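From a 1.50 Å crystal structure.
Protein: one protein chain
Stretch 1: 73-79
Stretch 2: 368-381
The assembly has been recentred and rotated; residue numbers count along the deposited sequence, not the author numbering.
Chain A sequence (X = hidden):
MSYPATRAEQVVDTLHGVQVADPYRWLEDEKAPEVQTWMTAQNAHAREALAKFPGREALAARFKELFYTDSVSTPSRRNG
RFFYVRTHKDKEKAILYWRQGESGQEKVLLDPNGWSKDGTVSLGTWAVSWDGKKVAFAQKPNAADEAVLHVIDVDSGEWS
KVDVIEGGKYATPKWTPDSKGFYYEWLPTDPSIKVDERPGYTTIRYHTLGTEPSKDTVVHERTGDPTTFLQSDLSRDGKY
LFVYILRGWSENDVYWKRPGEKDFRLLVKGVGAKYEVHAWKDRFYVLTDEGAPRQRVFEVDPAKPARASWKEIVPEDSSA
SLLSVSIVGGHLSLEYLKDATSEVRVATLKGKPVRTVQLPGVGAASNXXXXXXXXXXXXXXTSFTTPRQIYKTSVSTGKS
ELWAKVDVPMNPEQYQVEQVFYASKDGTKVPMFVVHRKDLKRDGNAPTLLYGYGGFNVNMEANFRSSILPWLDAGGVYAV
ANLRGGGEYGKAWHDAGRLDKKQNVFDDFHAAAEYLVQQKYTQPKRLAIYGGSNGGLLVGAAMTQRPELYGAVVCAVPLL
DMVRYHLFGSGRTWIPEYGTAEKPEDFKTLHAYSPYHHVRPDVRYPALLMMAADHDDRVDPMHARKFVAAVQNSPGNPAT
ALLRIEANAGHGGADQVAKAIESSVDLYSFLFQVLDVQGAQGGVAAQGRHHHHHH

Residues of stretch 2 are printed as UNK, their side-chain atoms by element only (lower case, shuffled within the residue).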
# COMPACT_ATOMS: atom_id res chain seq x y z
N SER A 73 -6.70 10.15 14.48
CA SER A 73 -5.48 10.30 13.65
C SER A 73 -4.61 11.40 14.24
O SER A 73 -5.06 12.22 15.02
CB SER A 73 -5.80 10.69 12.16
OG SER A 73 -6.12 12.11 11.93
N THR A 74 -3.34 11.45 13.82
CA THR A 74 -2.53 12.64 14.10
C THR A 74 -3.18 13.88 13.50
O THR A 74 -3.76 13.81 12.41
CB THR A 74 -1.09 12.53 13.56
OG1 THR A 74 -1.08 12.24 12.17
CG2 THR A 74 -0.35 11.38 14.19
N PRO A 75 -3.06 15.02 14.17
CA PRO A 75 -3.72 16.23 13.69
C PRO A 75 -2.90 17.04 12.69
O PRO A 75 -1.67 17.10 12.77
CB PRO A 75 -3.93 17.02 14.98
CG PRO A 75 -2.82 16.59 15.88
CD PRO A 75 -2.41 15.23 15.48
N SER A 76 -3.60 17.59 11.71
CA SER A 76 -3.04 18.65 10.85
C SER A 76 -3.36 20.01 11.44
O SER A 76 -4.52 20.34 11.69
CB SER A 76 -3.55 18.51 9.44
OG SER A 76 -3.07 17.27 8.96
N ARG A 77 -2.34 20.82 11.67
CA ARG A 77 -2.50 22.11 12.33
C ARG A 77 -2.32 23.23 11.33
O ARG A 77 -1.32 23.27 10.59
CB ARG A 77 -1.48 22.25 13.44
CG ARG A 77 -1.63 21.20 14.50
CD ARG A 77 -0.66 21.37 15.65
NE ARG A 77 -0.76 22.70 16.25
CZ ARG A 77 0.15 23.23 17.07
NH1 ARG A 77 1.25 22.54 17.39
NH2 ARG A 77 -0.03 24.44 17.57
N ARG A 78 -3.30 24.12 11.25
CA ARG A 78 -3.27 25.24 10.32
C ARG A 78 -3.90 26.44 10.96
O ARG A 78 -5.09 26.40 11.30
CB ARG A 78 -4.08 24.90 9.06
CG ARG A 78 -3.60 23.68 8.27
CD ARG A 78 -2.31 23.90 7.56
NE ARG A 78 -1.99 22.83 6.60
CZ ARG A 78 -1.23 21.78 6.87
NH1 ARG A 78 -0.74 21.58 8.09
NH2 ARG A 78 -0.99 20.90 5.90
N ASN A 79 -3.12 27.50 11.15
CA ASN A 79 -3.64 28.77 11.63
C ASN A 79 -4.47 28.65 12.91
O ASN A 79 -5.54 29.26 13.03
CB ASN A 79 -4.42 29.45 10.50
CG ASN A 79 -4.69 30.94 10.75
OD1 ASN A 79 -4.01 31.60 11.56
ND2 ASN A 79 -5.69 31.46 10.06
N UNK A 368 8.50 11.48 12.72
CA UNK A 368 7.81 12.61 13.29
C UNK A 368 7.05 13.37 12.22
O UNK A 368 7.52 13.53 11.09
c UNK A 368 9.49 13.01 15.22
c UNK A 368 10.44 14.07 15.77
c UNK A 368 8.49 12.58 16.27
c UNK A 368 8.79 13.53 13.98
N UNK A 369 5.84 13.79 12.60
CA UNK A 369 4.91 14.48 11.75
C UNK A 369 4.57 15.82 12.37
O UNK A 369 4.18 15.90 13.53
s UNK A 369 2.36 11.41 10.89
c UNK A 369 2.59 10.60 12.35
c UNK A 369 3.63 13.67 11.59
c UNK A 369 3.86 12.36 10.85
N UNK A 370 4.65 16.87 11.57
CA UNK A 370 4.36 18.20 12.02
C UNK A 370 4.66 19.19 10.93
O UNK A 370 4.37 18.94 9.76
N UNK A 371 5.24 20.30 11.32
CA UNK A 371 5.57 21.36 10.40
C UNK A 371 6.93 21.92 10.73
O UNK A 371 7.40 21.85 11.86
c UNK A 371 4.53 22.50 10.40
c UNK A 371 3.14 22.20 9.84
c UNK A 371 3.17 21.83 8.40
c UNK A 371 2.23 23.38 10.03
N UNK A 372 7.54 22.57 9.74
CA UNK A 372 8.89 23.07 9.88
C UNK A 372 9.01 24.16 10.97
O UNK A 372 10.08 24.34 11.54
c UNK A 372 8.10 22.67 6.58
o UNK A 372 8.16 22.37 5.37
c UNK A 372 9.38 23.67 8.55
c UNK A 372 9.38 22.67 7.41
o UNK A 372 7.01 22.97 7.14
N UNK A 373 7.90 24.86 11.22
CA UNK A 373 7.83 26.01 12.12
C UNK A 373 6.93 25.73 13.32
O UNK A 373 6.42 26.69 13.97
c UNK A 373 7.33 27.25 11.35
o UNK A 373 5.50 25.90 10.52
c UNK A 373 6.02 27.02 10.59
o UNK A 373 5.41 27.93 9.96
N UNK A 374 6.75 24.45 13.65
CA UNK A 374 5.98 24.02 14.84
C UNK A 374 6.91 23.16 15.69
O UNK A 374 7.53 22.23 15.17
c UNK A 374 4.77 23.19 14.43
c UNK A 374 3.35 23.61 14.78
c UNK A 374 3.16 25.13 14.93
c UNK A 374 2.38 23.01 13.75
N UNK A 375 7.01 23.44 16.98
CA UNK A 375 7.81 22.62 17.87
C UNK A 375 7.15 21.30 18.25
O UNK A 375 7.85 20.34 18.54
c UNK A 375 9.03 22.63 20.07
o UNK A 375 10.19 22.38 19.66
c UNK A 375 8.11 23.39 19.16
o UNK A 375 8.67 22.21 21.19
N UNK A 376 5.83 21.25 18.28
CA UNK A 376 5.14 19.99 18.56
C UNK A 376 5.12 19.11 17.31
O UNK A 376 4.69 19.55 16.25
c UNK A 376 3.68 20.22 18.96
o UNK A 376 2.68 21.96 20.26
o UNK A 376 4.27 20.79 21.20
c UNK A 376 3.53 21.05 20.21
N UNK A 377 5.55 17.85 17.46
CA UNK A 377 5.50 16.87 16.38
C UNK A 377 4.98 15.56 16.93
O UNK A 377 5.27 15.23 18.08
c UNK A 377 6.86 16.65 15.76
N UNK A 378 4.28 14.78 16.11
CA UNK A 378 3.63 13.58 16.56
C UNK A 378 4.22 12.38 15.88
O UNK A 378 4.71 12.46 14.75
c UNK A 378 1.38 14.77 16.92
c UNK A 378 0.01 16.81 18.16
c UNK A 378 -0.09 15.56 18.66
o UNK A 378 -0.67 17.85 18.77
c UNK A 378 2.12 13.66 16.25
c UNK A 378 0.60 14.54 18.04
c UNK A 378 1.44 16.06 16.43
c UNK A 378 0.76 17.09 17.06
N UNK A 379 4.18 11.23 16.56
CA UNK A 379 4.46 9.99 15.88
C UNK A 379 3.53 8.91 16.35
O UNK A 379 2.96 8.97 17.45
c UNK A 379 7.21 9.21 19.63
o UNK A 379 7.51 7.28 20.99
c UNK A 379 5.93 9.56 16.03
c UNK A 379 6.33 8.97 17.36
c UNK A 379 6.28 7.60 17.58
c UNK A 379 6.80 9.77 18.38
c UNK A 379 7.11 7.88 19.81
c UNK A 379 6.67 7.05 18.78
N UNK A 380 3.35 7.92 15.49
CA UNK A 380 2.50 6.77 15.76
C UNK A 380 3.35 5.57 16.07
O UNK A 380 4.35 5.34 15.39
c UNK A 380 0.84 7.71 14.07
c UNK A 380 1.65 6.49 14.50
c UNK A 380 0.72 5.30 14.70
N UNK A 381 2.98 4.83 17.10
CA UNK A 381 3.62 3.57 17.45
C UNK A 381 2.62 2.43 17.52
O UNK A 381 1.54 2.57 18.08
c UNK A 381 4.34 1.59 20.09
c UNK A 381 4.34 3.71 18.78
c UNK A 381 4.99 2.45 19.23
c UNK A 381 6.86 0.97 19.15
c UNK A 381 6.26 2.12 18.77
c UNK A 381 6.18 0.10 20.02
c UNK A 381 4.92 0.43 20.47

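Position 368 carries four carbons forked at the second and lies out of reach of stretch 1; it is Leu368. Position 369 has an unbranched chain of two carbons, a sulfur and a terminal carbon that reaches Thr74, which identifies Met369; its CE packs 3.6 Å from CG2 of Thr74. Position 370 has no side-chain atoms and is Gly370, where an ideal CB would be crowded by the backbone O of position 376, at 3.2 Å. Position 371 again shows four carbons forked at the second, and the two tips of this fork reach Arg77 and Arg78. It is Leu371, with CD1 3.6 Å from Arg77 O and CD2 3.9 Å from Arg78 NH1. Arg78 NH1 also donates to Arg77 O (3.1 Å), the carbonyl of the preceding residue, so both groups that meet Leu371 are linked to each other.

Position 372 has three carbons, the third carrying two oxygens, and position 373 has two carbons, the second carrying two oxygens; neither touches stretch 1. They are Glu372 and Asp373, the central residues of a type I turn that starts at Leu371. Position 374 closes this turn with four carbons forked at the second, packed against Arg77. This is Leu374, whose CG lies over one face of the Arg77 guanidinium, 3.5 Å from NH1.

Positions 375 and 376 each carry two carbons with two oxygens on the second. The first points away from stretch 1 and is Asp375; the second points toward it, with an oxygen near Arg77, and is Asp376. Position 377 has a single carbon directed away, hence Ala377. At 378 one carbon leads to a six-carbon ring bearing an oxygen, and Pro75 sits over the ring face: this is Tyr378. Position 379 has the same composition but points away, and is Tyr379. Position 380, one carbon carrying two others and reaching Thr74, is Val380, its CG2 3.9 Å from Thr74 CG2. Position 381, a carbon and a six-carbon ring without oxygen, is Phe381, out of reach.

The contact is made mainly by side chains, with the Arg77 carbonyl also packing against Leu371; no backbone hydrogen bond joins the stretches. Thr74 CG2 fits among Met369, Tyr378 and Val380, while Pro75 CD stands 3.8 Å from the Tyr378 ring centroid in a CH-pi contact. Reciprocal backbone hydrogen bonds hold Met369 and Tyr378 side by side. Farther along, Arg77 NH1 forms a salt bridge with Asp376 OD2 at 3.3 Å; its hydrogen bond is weak, bent to 125°, and the Arg77 guanidinium also packs against Leu374.

Stretch 2 (368-381) LMGLEDLDDAYYVF
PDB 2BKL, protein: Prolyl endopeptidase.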